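Long-range contacts in transcriptional regulator, IclR family (Alicyclobacillus acidocaldarius subsp. acidocaldarius, PDB 5TJJ), which probably binds DNA and regulates transcription, as expected of an IclR-family transcription factor with a helix-turn-helix domain: residues Pro210-Gln215 with Lys249-Ser254; Ala206-Val211 with Asp219-Cys224; Lys168-Asn173 with Gly198-Gly203. One frame throughout, in Å; residues are numbered along the deposited sequence.

Contact 1: residues Pro210-Gln215 with Lys249-Ser254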
ATOM      1  N   PRO A 210       8.716 -20.488   1.144  1.00 32.63           N
ATOM      2  CA  PRO A 210       9.021 -19.178   1.720  1.00 33.17           C
ATOM      3  C   PRO A 210       8.286 -18.028   1.031  1.00 34.88           C
ATOM      4  O   PRO A 210       7.984 -18.135  -0.160  1.00 34.87           O
ATOM      5  CB  PRO A 210      10.520 -19.044   1.489  1.00 34.00           C
ATOM      6  CG  PRO A 210      10.791 -19.864   0.277  1.00 33.83           C
ATOM      7  CD  PRO A 210       9.860 -21.036   0.394  1.00 33.14           C
ATOM      8  N   VAL A 211       7.992 -16.957   1.787  1.00 35.40           N
ATOM      9  CA  VAL A 211       7.518 -15.678   1.204  1.00 35.45           C
ATOM     10  C   VAL A 211       8.631 -14.660   1.394  1.00 36.67           C
ATOM     11  O   VAL A 211       9.083 -14.459   2.519  1.00 37.50           O
ATOM     12  CB  VAL A 211       6.219 -15.175   1.892  1.00 34.71           C
ATOM     13  CG1 VAL A 211       5.777 -13.806   1.403  1.00 34.71           C
ATOM     14  CG2 VAL A 211       5.115 -16.173   1.681  1.00 34.14           C
ATOM     15  N   PHE A 212       9.065 -14.019   0.308  1.00 36.90           N
ATOM     16  CA  PHE A 212      10.122 -13.016   0.390  1.00 39.17           C
ATOM     17  C   PHE A 212       9.536 -11.616   0.460  1.00 40.82           C
ATOM     18  O   PHE A 212       8.462 -11.371  -0.063  1.00 41.68           O
ATOM     19  CB  PHE A 212      11.048 -13.115  -0.814  1.00 39.75           C
ATOM     20  CG  PHE A 212      11.600 -14.491  -1.030  1.00 40.26           C
ATOM     21  CD1 PHE A 212      12.731 -14.923  -0.324  1.00 41.25           C
ATOM     22  CD2 PHE A 212      11.007 -15.359  -1.954  1.00 38.88           C
ATOM     23  CE1 PHE A 212      13.236 -16.200  -0.518  1.00 41.26           C
ATOM     24  CE2 PHE A 212      11.527 -16.639  -2.155  1.00 39.05           C
ATOM     25  CZ  PHE A 212      12.631 -17.059  -1.423  1.00 39.90           C
ATOM     26  N   ASN A 213      10.253 -10.696   1.088  1.00 43.31           N
ATOM     27  CA  ASN A 213       9.818  -9.296   1.183  1.00 45.91           C
ATOM     28  C   ASN A 213      10.740  -8.395   0.363  1.00 47.45           C
ATOM     29  O   ASN A 213      11.532  -8.889  -0.457  1.00 45.87           O
ATOM     30  CB  ASN A 213       9.725  -8.868   2.656  1.00 48.57           C
ATOM     31  CG  ASN A 213      11.065  -8.751   3.322  1.00 50.93           C
ATOM     32  OD1 ASN A 213      12.115  -8.713   2.683  1.00 52.73           O
ATOM     33  ND2 ASN A 213      11.036  -8.713   4.620  1.00 53.97           N
ATOM     34  N   GLN A 214      10.633  -7.083   0.557  1.00 51.38           N
ATOM     35  CA  GLN A 214      11.371  -6.148  -0.295  1.00 53.76           C
ATOM     36  C   GLN A 214      12.899  -6.140  -0.074  1.00 53.88           C
ATOM     37  O   GLN A 214      13.615  -5.741  -0.957  1.00 53.44           O
ATOM     38  CB  GLN A 214      10.749  -4.741  -0.286  1.00 57.42           C
ATOM     39  CG  GLN A 214      11.069  -3.838   0.883  1.00 62.54           C
ATOM     40  CD  GLN A 214      10.105  -4.024   2.031  1.00 65.02           C
ATOM     41  OE1 GLN A 214       9.770  -5.164   2.407  1.00 61.97           O
ATOM     42  NE2 GLN A 214       9.639  -2.898   2.598  1.00 69.49           N
ATOM     43  N   GLN A 215      13.397  -6.616   1.063  1.00 55.72           N
ATOM     44  CA  GLN A 215      14.844  -6.844   1.222  1.00 57.86           C
ATOM     45  C   GLN A 215      15.247  -8.273   0.886  1.00 55.49           C
ATOM     46  O   GLN A 215      16.336  -8.702   1.253  1.00 57.54           O
ATOM     47  CB  GLN A 215      15.302  -6.509   2.639  1.00 62.17           C
ATOM     48  CG  GLN A 215      14.936  -5.099   3.092  1.00 67.83           C
ATOM     49  CD  GLN A 215      13.682  -5.028   3.961  1.00 69.81           C
ATOM     50  OE1 GLN A 215      12.979  -6.029   4.157  1.00 71.75           O
ATOM     51  NE2 GLN A 215      13.396  -3.835   4.490  1.00 73.04           N
ATOM     52  N   LYS A 249       2.565 -14.671  -5.103  1.00 40.34           N
ATOM     53  CA  LYS A 249       1.644 -13.515  -4.952  1.00 41.23           C
ATOM     54  C   LYS A 249       1.873 -12.712  -3.675  1.00 37.83           C
ATOM     55  O   LYS A 249       2.071 -11.511  -3.724  1.00 38.28           O
ATOM     56  CB  LYS A 249       0.190 -13.964  -5.025  1.00 44.16           C
ATOM     57  CG  LYS A 249      -0.219 -14.462  -6.401  1.00 47.81           C
ATOM     58  CD  LYS A 249      -1.609 -15.069  -6.355  1.00 52.28           C
ATOM     59  CE  LYS A 249      -1.981 -15.648  -7.709  1.00 56.65           C
ATOM     60  NZ  LYS A 249      -3.458 -15.692  -7.920  1.00 61.32           N
ATOM     61  N   VAL A 250       1.899 -13.406  -2.547  1.00 35.39           N
ATOM     62  CA  VAL A 250       2.161 -12.803  -1.243  1.00 34.91           C
ATOM     63  C   VAL A 250       3.550 -12.150  -1.164  1.00 33.85           C
ATOM     64  O   VAL A 250       3.682 -11.112  -0.531  1.00 33.74           O
ATOM     65  CB  VAL A 250       1.985 -13.818  -0.086  1.00 34.56           C
ATOM     66  CG1 VAL A 250       2.130 -13.147   1.284  1.00 34.74           C
ATOM     67  CG2 VAL A 250       0.608 -14.471  -0.146  1.00 35.97           C
ATOM     68  N   SER A 251       4.563 -12.762  -1.795  1.00 32.72           N
ATOM     69  CA  SER A 251       5.880 -12.124  -1.970  1.00 32.96           C
ATOM     70  C   SER A 251       5.752 -10.820  -2.719  1.00 33.01           C
ATOM     71  O   SER A 251       6.215  -9.808  -2.222  1.00 34.77           O
ATOM     72  CB  SER A 251       6.904 -13.034  -2.662  1.00 33.01           C
ATOM     73  OG  SER A 251       7.119 -14.196  -1.867  1.00 33.62           O
ATOM     74  N   ALA A 252       5.073 -10.808  -3.855  1.00 32.94           N
ATOM     75  CA  ALA A 252       4.800  -9.512  -4.528  1.00 35.37           C
ATOM     76  C   ALA A 252       4.076  -8.493  -3.576  1.00 36.77           C
ATOM     77  O   ALA A 252       4.426  -7.306  -3.551  1.00 38.02           O
ATOM     78  CB  ALA A 252       4.034  -9.700  -5.841  1.00 35.16           C
ATOM     79  N   TRP A 253       3.119  -8.959  -2.767  1.00 36.41           N
ATOM     80  CA  TRP A 253       2.389  -8.048  -1.844  1.00 37.92           C
ATOM     81  C   TRP A 253       3.229  -7.578  -0.640  1.00 38.86           C
ATOM     82  O   TRP A 253       2.932  -6.560  -0.015  1.00 40.52           O
ATOM     83  CB  TRP A 253       1.093  -8.686  -1.359  1.00 37.79           C
ATOM     84  CG  TRP A 253       0.254  -9.247  -2.473  1.00 37.94           C
ATOM     85  CD1 TRP A 253       0.265  -8.884  -3.792  1.00 38.33           C
ATOM     86  CD2 TRP A 253      -0.719 -10.261  -2.352  1.00 38.05           C
ATOM     87  NE1 TRP A 253      -0.631  -9.623  -4.491  1.00 38.49           N
ATOM     88  CE2 TRP A 253      -1.253 -10.480  -3.629  1.00 38.89           C
ATOM     89  CE3 TRP A 253      -1.194 -11.025  -1.277  1.00 38.59           C
ATOM     90  CZ2 TRP A 253      -2.262 -11.423  -3.865  1.00 40.61           C
ATOM     91  CZ3 TRP A 253      -2.192 -11.967  -1.513  1.00 39.17           C
ATOM     92  CH2 TRP A 253      -2.714 -12.152  -2.804  1.00 40.04           C
ATOM     93  N   SER A 254       4.296  -8.311  -0.340  1.00 38.58           N
ATOM     94  CA  SER A 254       5.235  -7.918   0.688  1.00 39.31           C
ATOM     95  C   SER A 254       6.335  -7.065   0.086  1.00 41.03           C
ATOM     96  O   SER A 254       7.315  -6.822   0.767  1.00 41.66           O
ATOM     97  CB  SER A 254       5.872  -9.146   1.340  1.00 37.78           C
ATOM     98  OG  SER A 254       4.917 -10.113   1.688  1.00 37.52           O
TER

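Contact 2: residues Ala206-Val211 with Asp219-Cys224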
ATOM      1  N   ALA A 206       4.332 -32.105   6.300  1.00 41.23           N
ATOM      2  CA  ALA A 206       4.337 -30.661   6.016  1.00 37.82           C
ATOM      3  C   ALA A 206       5.066 -30.377   4.708  1.00 35.30           C
ATOM      4  O   ALA A 206       6.081 -30.970   4.416  1.00 36.01           O
ATOM      5  CB  ALA A 206       4.960 -29.886   7.163  1.00 36.27           C
ATOM      6  N   VAL A 207       4.495 -29.480   3.932  1.00 35.05           N
ATOM      7  CA  VAL A 207       5.067 -28.918   2.726  1.00 34.42           C
ATOM      8  C   VAL A 207       5.023 -27.409   2.936  1.00 34.00           C
ATOM      9  O   VAL A 207       3.968 -26.865   3.308  1.00 32.67           O
ATOM     10  CB  VAL A 207       4.189 -29.262   1.528  1.00 36.02           C
ATOM     11  CG1 VAL A 207       4.799 -28.723   0.249  1.00 37.74           C
ATOM     12  CG2 VAL A 207       3.960 -30.766   1.465  1.00 37.39           C
ATOM     13  N   ALA A 208       6.150 -26.743   2.671  1.00 33.92           N
ATOM     14  CA  ALA A 208       6.314 -25.352   2.988  1.00 32.82           C
ATOM     15  C   ALA A 208       7.069 -24.599   1.912  1.00 33.77           C
ATOM     16  O   ALA A 208       7.932 -25.127   1.241  1.00 34.43           O
ATOM     17  CB  ALA A 208       7.052 -25.236   4.291  1.00 33.24           C
ATOM     18  N   VAL A 209       6.760 -23.326   1.791  1.00 34.76           N
ATOM     19  CA  VAL A 209       7.365 -22.476   0.799  1.00 35.53           C
ATOM     20  C   VAL A 209       7.577 -21.120   1.430  1.00 33.48           C
ATOM     21  O   VAL A 209       6.712 -20.653   2.167  1.00 33.18           O
ATOM     22  CB  VAL A 209       6.445 -22.353  -0.432  1.00 37.28           C
ATOM     23  CG1 VAL A 209       6.983 -21.328  -1.444  1.00 38.95           C
ATOM     24  CG2 VAL A 209       6.349 -23.695  -1.094  1.00 37.70           C
ATOM     25  N   PRO A 210       8.716 -20.488   1.144  1.00 32.63           N
ATOM     26  CA  PRO A 210       9.021 -19.178   1.720  1.00 33.17           C
ATOM     27  C   PRO A 210       8.286 -18.028   1.031  1.00 34.88           C
ATOM     28  O   PRO A 210       7.984 -18.135  -0.160  1.00 34.87           O
ATOM     29  CB  PRO A 210      10.520 -19.044   1.489  1.00 34.00           C
ATOM     30  CG  PRO A 210      10.791 -19.864   0.277  1.00 33.83           C
ATOM     31  CD  PRO A 210       9.860 -21.036   0.394  1.00 33.14           C
ATOM     32  N   VAL A 211       7.992 -16.957   1.787  1.00 35.40           N
ATOM     33  CA  VAL A 211       7.518 -15.678   1.204  1.00 35.45           C
ATOM     34  C   VAL A 211       8.631 -14.660   1.394  1.00 36.67           C
ATOM     35  O   VAL A 211       9.083 -14.459   2.519  1.00 37.50           O
ATOM     36  CB  VAL A 211       6.219 -15.175   1.892  1.00 34.71           C
ATOM     37  CG1 VAL A 211       5.777 -13.806   1.403  1.00 34.71           C
ATOM     38  CG2 VAL A 211       5.115 -16.173   1.681  1.00 34.14           C
ATOM     39  N   ASP A 219      10.336 -13.439   5.972  1.00 46.96           N
ATOM     40  CA  ASP A 219       9.570 -13.138   7.194  1.00 48.66           C
ATOM     41  C   ASP A 219       8.327 -14.039   7.384  1.00 44.61           C
ATOM     42  O   ASP A 219       7.777 -14.105   8.477  1.00 44.63           O
ATOM     43  CB  ASP A 219       9.129 -11.668   7.190  1.00 53.30           C
ATOM     44  CG  ASP A 219      10.199 -10.717   7.739  1.00 60.83           C
ATOM     45  OD1 ASP A 219      11.148 -11.172   8.450  1.00 63.74           O
ATOM     46  OD2 ASP A 219      10.066  -9.486   7.468  1.00 65.76           O
ATOM     47  N   LEU A 220       7.905 -14.724   6.331  1.00 40.12           N
ATOM     48  CA  LEU A 220       6.675 -15.466   6.344  1.00 38.50           C
ATOM     49  C   LEU A 220       6.872 -16.745   5.576  1.00 35.27           C
ATOM     50  O   LEU A 220       7.597 -16.760   4.567  1.00 34.68           O
ATOM     51  CB  LEU A 220       5.575 -14.643   5.679  1.00 38.94           C
ATOM     52  CG  LEU A 220       4.981 -13.467   6.455  1.00 42.14           C
ATOM     53  CD1 LEU A 220       3.927 -12.768   5.578  1.00 42.00           C
ATOM     54  CD2 LEU A 220       4.393 -13.936   7.784  1.00 42.84           C
ATOM     55  N   VAL A 221       6.214 -17.809   6.028  1.00 34.01           N
ATOM     56  CA  VAL A 221       6.206 -19.083   5.312  1.00 33.14           C
ATOM     57  C   VAL A 221       4.774 -19.562   5.196  1.00 33.04           C
ATOM     58  O   VAL A 221       4.005 -19.369   6.112  1.00 33.31           O
ATOM     59  CB  VAL A 221       7.082 -20.106   6.017  1.00 34.43           C
ATOM     60  CG1 VAL A 221       6.867 -21.522   5.472  1.00 34.36           C
ATOM     61  CG2 VAL A 221       8.562 -19.708   5.890  1.00 35.62           C
ATOM     62  N   LEU A 222       4.423 -20.120   4.041  1.00 32.40           N
ATOM     63  CA  LEU A 222       3.144 -20.746   3.829  1.00 34.77           C
ATOM     64  C   LEU A 222       3.385 -22.226   3.871  1.00 35.08           C
ATOM     65  O   LEU A 222       4.265 -22.716   3.187  1.00 33.25           O
ATOM     66  CB  LEU A 222       2.529 -20.411   2.457  1.00 34.94           C
ATOM     67  CG  LEU A 222       2.452 -18.976   1.994  1.00 35.52           C
ATOM     68  CD1 LEU A 222       1.655 -18.921   0.712  1.00 37.98           C
ATOM     69  CD2 LEU A 222       1.775 -18.118   3.038  1.00 38.25           C
ATOM     70  N   SER A 223       2.547 -22.935   4.620  1.00 38.32           N
ATOM     71  CA  SER A 223       2.716 -24.366   4.833  1.00 39.30           C
ATOM     72  C   SER A 223       1.394 -25.135   4.780  1.00 40.40           C
ATOM     73  O   SER A 223       0.349 -24.589   5.073  1.00 40.50           O
ATOM     74  CB  SER A 223       3.379 -24.566   6.170  1.00 40.29           C
ATOM     75  OG  SER A 223       3.661 -25.929   6.349  1.00 46.32           O
ATOM     76  N   CYS A 224       1.464 -26.404   4.400  1.00 42.00           N
ATOM     77  CA  CYS A 224       0.295 -27.306   4.331  1.00 43.43           C
ATOM     78  C   CYS A 224       0.561 -28.497   5.233  1.00 44.11           C
ATOM     79  O   CYS A 224       1.626 -29.123   5.143  1.00 43.86           O
ATOM     80  CB  CYS A 224       0.092 -27.840   2.911  1.00 44.15           C
ATOM     81  SG  CYS A 224      -1.032 -26.848   1.943  1.00 47.38           S
TER
HETATM   82  O   HOH W   1       8.466 -12.208   3.935  1.00 49.17           O

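Contact 3: residues Lys168-Asn173 with Gly198-Gly203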
ATOM      1  N   LYS A 168      17.014 -30.267  18.516  1.00 63.11           N
ATOM      2  CA  LYS A 168      16.285 -31.052  19.510  1.00 67.15           C
ATOM      3  C   LYS A 168      15.412 -32.087  18.813  1.00 65.52           C
ATOM      4  O   LYS A 168      14.637 -31.746  17.911  1.00 65.44           O
ATOM      5  CB  LYS A 168      15.426 -30.138  20.375  1.00 70.14           C
ATOM      6  CG  LYS A 168      15.028 -30.764  21.694  1.00 74.73           C
ATOM      7  CD  LYS A 168      13.568 -30.505  22.012  1.00 77.14           C
ATOM      8  CE  LYS A 168      13.225 -30.989  23.416  1.00 81.35           C
ATOM      9  NZ  LYS A 168      11.756 -30.904  23.628  1.00 82.05           N
ATOM     10  N   ALA A 169      15.539 -33.340  19.240  1.00 65.89           N
ATOM     11  CA  ALA A 169      14.849 -34.475  18.614  1.00 65.10           C
ATOM     12  C   ALA A 169      13.434 -34.665  19.177  1.00 63.29           C
ATOM     13  O   ALA A 169      13.271 -35.275  20.237  1.00 64.72           O
ATOM     14  CB  ALA A 169      15.672 -35.751  18.804  1.00 67.67           C
ATOM     15  N   TYR A 170      12.417 -34.166  18.465  1.00 59.85           N
ATOM     16  CA  TYR A 170      11.013 -34.338  18.900  1.00 59.26           C
ATOM     17  C   TYR A 170      10.473 -35.742  18.669  1.00 58.87           C
ATOM     18  O   TYR A 170       9.680 -36.238  19.468  1.00 59.73           O
ATOM     19  CB  TYR A 170      10.092 -33.328  18.235  1.00 58.61           C
ATOM     20  CG  TYR A 170      10.363 -31.916  18.669  1.00 60.01           C
ATOM     21  CD1 TYR A 170       9.828 -31.413  19.855  1.00 61.83           C
ATOM     22  CD2 TYR A 170      11.165 -31.072  17.890  1.00 60.64           C
ATOM     23  CE1 TYR A 170      10.085 -30.110  20.255  1.00 63.30           C
ATOM     24  CE2 TYR A 170      11.431 -29.766  18.272  1.00 60.73           C
ATOM     25  CZ  TYR A 170      10.893 -29.287  19.450  1.00 63.13           C
ATOM     26  OH  TYR A 170      11.173 -27.992  19.813  1.00 64.98           O
ATOM     27  N   THR A 171      10.886 -36.380  17.583  1.00 57.80           N
ATOM     28  CA  THR A 171      10.399 -37.721  17.246  1.00 60.19           C
ATOM     29  C   THR A 171      11.566 -38.565  16.749  1.00 61.53           C
ATOM     30  O   THR A 171      12.673 -38.057  16.650  1.00 61.28           O
ATOM     31  CB  THR A 171       9.326 -37.659  16.133  1.00 58.59           C
ATOM     32  OG1 THR A 171       9.959 -37.359  14.882  1.00 58.50           O
ATOM     33  CG2 THR A 171       8.246 -36.597  16.419  1.00 56.03           C
ATOM     34  N   PRO A 172      11.328 -39.857  16.441  1.00 64.90           N
ATOM     35  CA  PRO A 172      12.364 -40.672  15.771  1.00 66.73           C
ATOM     36  C   PRO A 172      12.740 -40.255  14.339  1.00 65.64           C
ATOM     37  O   PRO A 172      13.770 -40.728  13.829  1.00 67.28           O
ATOM     38  CB  PRO A 172      11.748 -42.076  15.748  1.00 69.36           C
ATOM     39  CG  PRO A 172      10.825 -42.090  16.915  1.00 69.90           C
ATOM     40  CD  PRO A 172      10.238 -40.710  16.960  1.00 66.44           C
ATOM     41  N   ASN A 173      11.907 -39.424  13.695  1.00 62.56           N
ATOM     42  CA  ASN A 173      12.173 -38.929  12.340  1.00 60.47           C
ATOM     43  C   ASN A 173      12.757 -37.537  12.318  1.00 56.56           C
ATOM     44  O   ASN A 173      13.026 -37.029  11.236  1.00 56.56           O
ATOM     45  CB  ASN A 173      10.890 -38.879  11.508  1.00 60.67           C
ATOM     46  CG  ASN A 173      10.131 -40.187  11.507  1.00 63.77           C
ATOM     47  OD1 ASN A 173      10.672 -41.225  11.837  1.00 66.03           O
ATOM     48  ND2 ASN A 173       8.854 -40.132  11.122  1.00 64.83           N
ATOM     49  N   GLY A 198       6.723 -36.276   9.783  1.00 44.80           N
ATOM     50  CA  GLY A 198       6.736 -36.632  11.176  1.00 46.48           C
ATOM     51  C   GLY A 198       7.910 -36.096  11.951  1.00 47.26           C
ATOM     52  O   GLY A 198       8.352 -36.745  12.882  1.00 50.34           O
ATOM     53  N   GLU A 199       8.384 -34.901  11.610  1.00 47.19           N
ATOM     54  CA  GLU A 199       9.546 -34.313  12.286  1.00 49.01           C
ATOM     55  C   GLU A 199       9.165 -33.600  13.573  1.00 49.61           C
ATOM     56  O   GLU A 199       9.929 -33.645  14.525  1.00 52.58           O
ATOM     57  CB  GLU A 199      10.342 -33.413  11.350  1.00 49.42           C
ATOM     58  CG  GLU A 199      11.129 -34.216  10.315  1.00 51.20           C
ATOM     59  CD  GLU A 199      11.854 -33.352   9.282  1.00 52.64           C
ATOM     60  OE1 GLU A 199      12.493 -32.332   9.663  1.00 55.59           O
ATOM     61  OE2 GLU A 199      11.801 -33.693   8.075  1.00 52.21           O
ATOM     62  N   LEU A 200       7.991 -32.978  13.631  1.00 49.13           N
ATOM     63  CA  LEU A 200       7.452 -32.497  14.921  1.00 51.45           C
ATOM     64  C   LEU A 200       6.352 -33.365  15.518  1.00 51.39           C
ATOM     65  O   LEU A 200       6.305 -33.530  16.723  1.00 54.42           O
ATOM     66  CB  LEU A 200       6.899 -31.081  14.808  1.00 52.02           C
ATOM     67  CG  LEU A 200       7.914 -29.971  14.616  1.00 53.62           C
ATOM     68  CD1 LEU A 200       7.146 -28.659  14.594  1.00 54.23           C
ATOM     69  CD2 LEU A 200       9.008 -29.955  15.674  1.00 55.78           C
ATOM     70  N   TRP A 201       5.443 -33.874  14.691  1.00 49.61           N
ATOM     71  CA  TRP A 201       4.293 -34.636  15.183  1.00 49.17           C
ATOM     72  C   TRP A 201       4.251 -35.986  14.505  1.00 46.06           C
ATOM     73  O   TRP A 201       4.218 -36.051  13.288  1.00 42.69           O
ATOM     74  CB  TRP A 201       3.012 -33.893  14.855  1.00 49.89           C
ATOM     75  CG  TRP A 201       2.884 -32.590  15.527  1.00 50.34           C
ATOM     76  CD1 TRP A 201       2.741 -32.382  16.851  1.00 52.96           C
ATOM     77  CD2 TRP A 201       2.858 -31.309  14.908  1.00 49.01           C
ATOM     78  NE1 TRP A 201       2.648 -31.048  17.108  1.00 52.88           N
ATOM     79  CE2 TRP A 201       2.706 -30.362  15.929  1.00 50.69           C
ATOM     80  CE3 TRP A 201       2.958 -30.865  13.587  1.00 48.51           C
ATOM     81  CZ2 TRP A 201       2.625 -28.992  15.682  1.00 51.01           C
ATOM     82  CZ3 TRP A 201       2.890 -29.486  13.332  1.00 48.35           C
ATOM     83  CH2 TRP A 201       2.714 -28.573  14.380  1.00 49.51           C
ATOM     84  N   PRO A 202       4.236 -37.077  15.281  1.00 46.71           N
ATOM     85  CA  PRO A 202       4.092 -38.368  14.605  1.00 46.39           C
ATOM     86  C   PRO A 202       2.815 -38.377  13.760  1.00 45.04           C
ATOM     87  O   PRO A 202       1.802 -37.843  14.201  1.00 44.71           O
ATOM     88  CB  PRO A 202       4.000 -39.368  15.743  1.00 48.62           C
ATOM     89  CG  PRO A 202       4.437 -38.647  16.955  1.00 50.05           C
ATOM     90  CD  PRO A 202       4.140 -37.203  16.735  1.00 48.73           C
ATOM     91  N   GLY A 203       2.915 -38.891  12.535  1.00 44.45           N
ATOM     92  CA  GLY A 203       1.775 -38.988  11.609  1.00 44.42           C
ATOM     93  C   GLY A 203       1.475 -37.797  10.721  1.00 42.56           C
ATOM     94  O   GLY A 203       0.660 -37.916   9.814  1.00 41.41           O
TER

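Contact 1: residues Pro210-Gln215 with Lys249-Ser254
At Phe212 and Ser251, whose CA atoms lie 4.9 Å apart, strand 210-212 runs beside helix 249-253 in nearly the same direction; the axes of the short segments are inclined at 28° and pass 6.8 Å apart. Ser251 carries the polar join. Its OG, anti to the carbonyl carbon (chi1 -61°), reaches the strand and accepts the Phe212 N-H at 2.9 Å; it also makes a hydrogen bond to Ala247 O one helical turn back. An alanine here would probably leave the Phe212 N-H without this acceptor, and Ala247 O without its hydroxyl partner. Next to that bond the apolar contact is made by two methyl groups, with Val211 CG1 lying 3.7 Å from Val250 CG1. The same valine methyl, Val211 CG1, is also near an oxygen, Ser254 OG, at 3.8 Å. Ser254, just past the helix, sends its OG back to Val250 O at 2.7 Å, and its backbone N reaches the same oxygen, so two bonds grip Val250 O, one from each face of its carbonyl plane. Ser254 CB packs 3.7 Å from Phe212 O. Asn213 OD1 accepts from Gln215 N, forming an Asx turn. Around the contact, the Phe212 ring meets Tyr153 edge-to-face, strand 218-227 flanks strand 204-212 on one side, and Trp253 and Ala252 at the end of helix 233-253 pack against Pro71 and Tyr72 of the second subunit.

Contact 2: residues Ala206-Val211 with Asp219-Cys224
Residues 206-211 and 219-224 are the paired arms of a beta hairpin, strands 204-212 and 218-227, two neighbours within a six-stranded antiparallel sheet. Val209 and Leu222 form a hydrogen-bonded pair at its middle: Val209 N donates to Leu222 O at 2.9 Å and Leu222 N returns the bond to Val209 O at 3.0 Å. Val207 and Cys224 repeat the arrangement. There the oxygen of Val207 is gripped twice, by Cys224 N at 2.8 Å, nearly along the C=O axis, and by Ser223 OG at 3.2 Å, which comes from well above the carbonyl plane. With OG anti to its backbone N (chi1 -175°), the Ser223 hydroxyl lies over the neighbouring strand and gains a partner in this buried place. Pro210, which has no N-H, occupies a non-hydrogen-bonded pair with Val221 and therefore costs the hairpin no bond. At the turn end Val211 N still donates to Leu220 O, whereas Val211 O and Asp219 N are joined through a water that donates a hydrogen bond to Val211 O at 2.7 Å and accepts one from Asp219 N at 3.0 Å.

The side chains divide between two faces. On one, Val221 CG1 touches Ala208 CB at 3.9 Å, and both side chains touch helix 144-151. On the other, the Val211 and Leu222 side chains cross obliquely, with Val211 CG2 3.9 Å from Leu222 CG; Val207 and Val209 of this face meet helix 233-253, and Leu222 and Cys224 meet helix 86-101. A central antiparallel sheet with helices packed on both faces, as here, is consistent with the GAF-like fold assigned to the IclR C-terminal domain.

Contact 3: residues Lys168-Asn173 with Gly198-Gly203
Thr171 OG1 is gripped from several sides: it donates to Gly198 O at 2.6 Å, in the plane of that carbonyl, and accepts the N-H of Asn173 at 3.1 Å, with a further, weak bond from Ser174 N. The bond from Asn173 makes residues 171-173 an ST turn, so one hydroxyl both shapes the loop after helix 156-164 and ties it to the loop between strands 194-197 and 204-212. The chi1 of Thr171, 73°, sets OG1 between the backbone N and the carbonyl carbon. The methyl of the same threonine, CG2, then lies 3.6 Å from Leu200 O, with the Pro202 ring beyond.

Gly198 lies against this turn. Its phi is positive, and a CB on it would probably run into Asn173 ND2, the amide nitrogen that bonds to His197 O; Asn173 CB itself packs 3.6 Å from Gly198 O. In the next residue, the carboxylate of Glu199 makes a salt bridge with Arg148 through OE1, while its CG remains against Asn173 O, and its own carbonyl oxygen is held by Ser174 OG. Tyr170 and Leu200 make the apolar contact. Their side chains lie side by side and point the same way, the leucine also meeting Phe139 and helix 144-151. On the tyrosine, one ring face carries Lys168 CD, 3.8 Å above the plane and offset toward the rim, while Leu200 CD2 approaches the ring obliquely, 3.3 Å from Tyr170 CD2.

How the contacts relate
Contact 2 forms the buried core of the three, where backbone bonds and aliphatic side chains join two strands of the sheet. Contact 1 starts from the same strand 204-212, shares Pro210 and Val211 with it, and attaches the strand's end to helix 233-253; it is only partly buried, relies on one serine hydroxyl for its cross-link, and also touches the second subunit. Asn213 ND2 and Asp219 OD2, 3.1 Å apart, pack where these two meet. Contact 3 lies farther out, its centre about 18 Å from that of contact 2. It joins two loops through a side-chain hydroxyl instead of strand pairing, and residues 198-203 lead into strand 204-212.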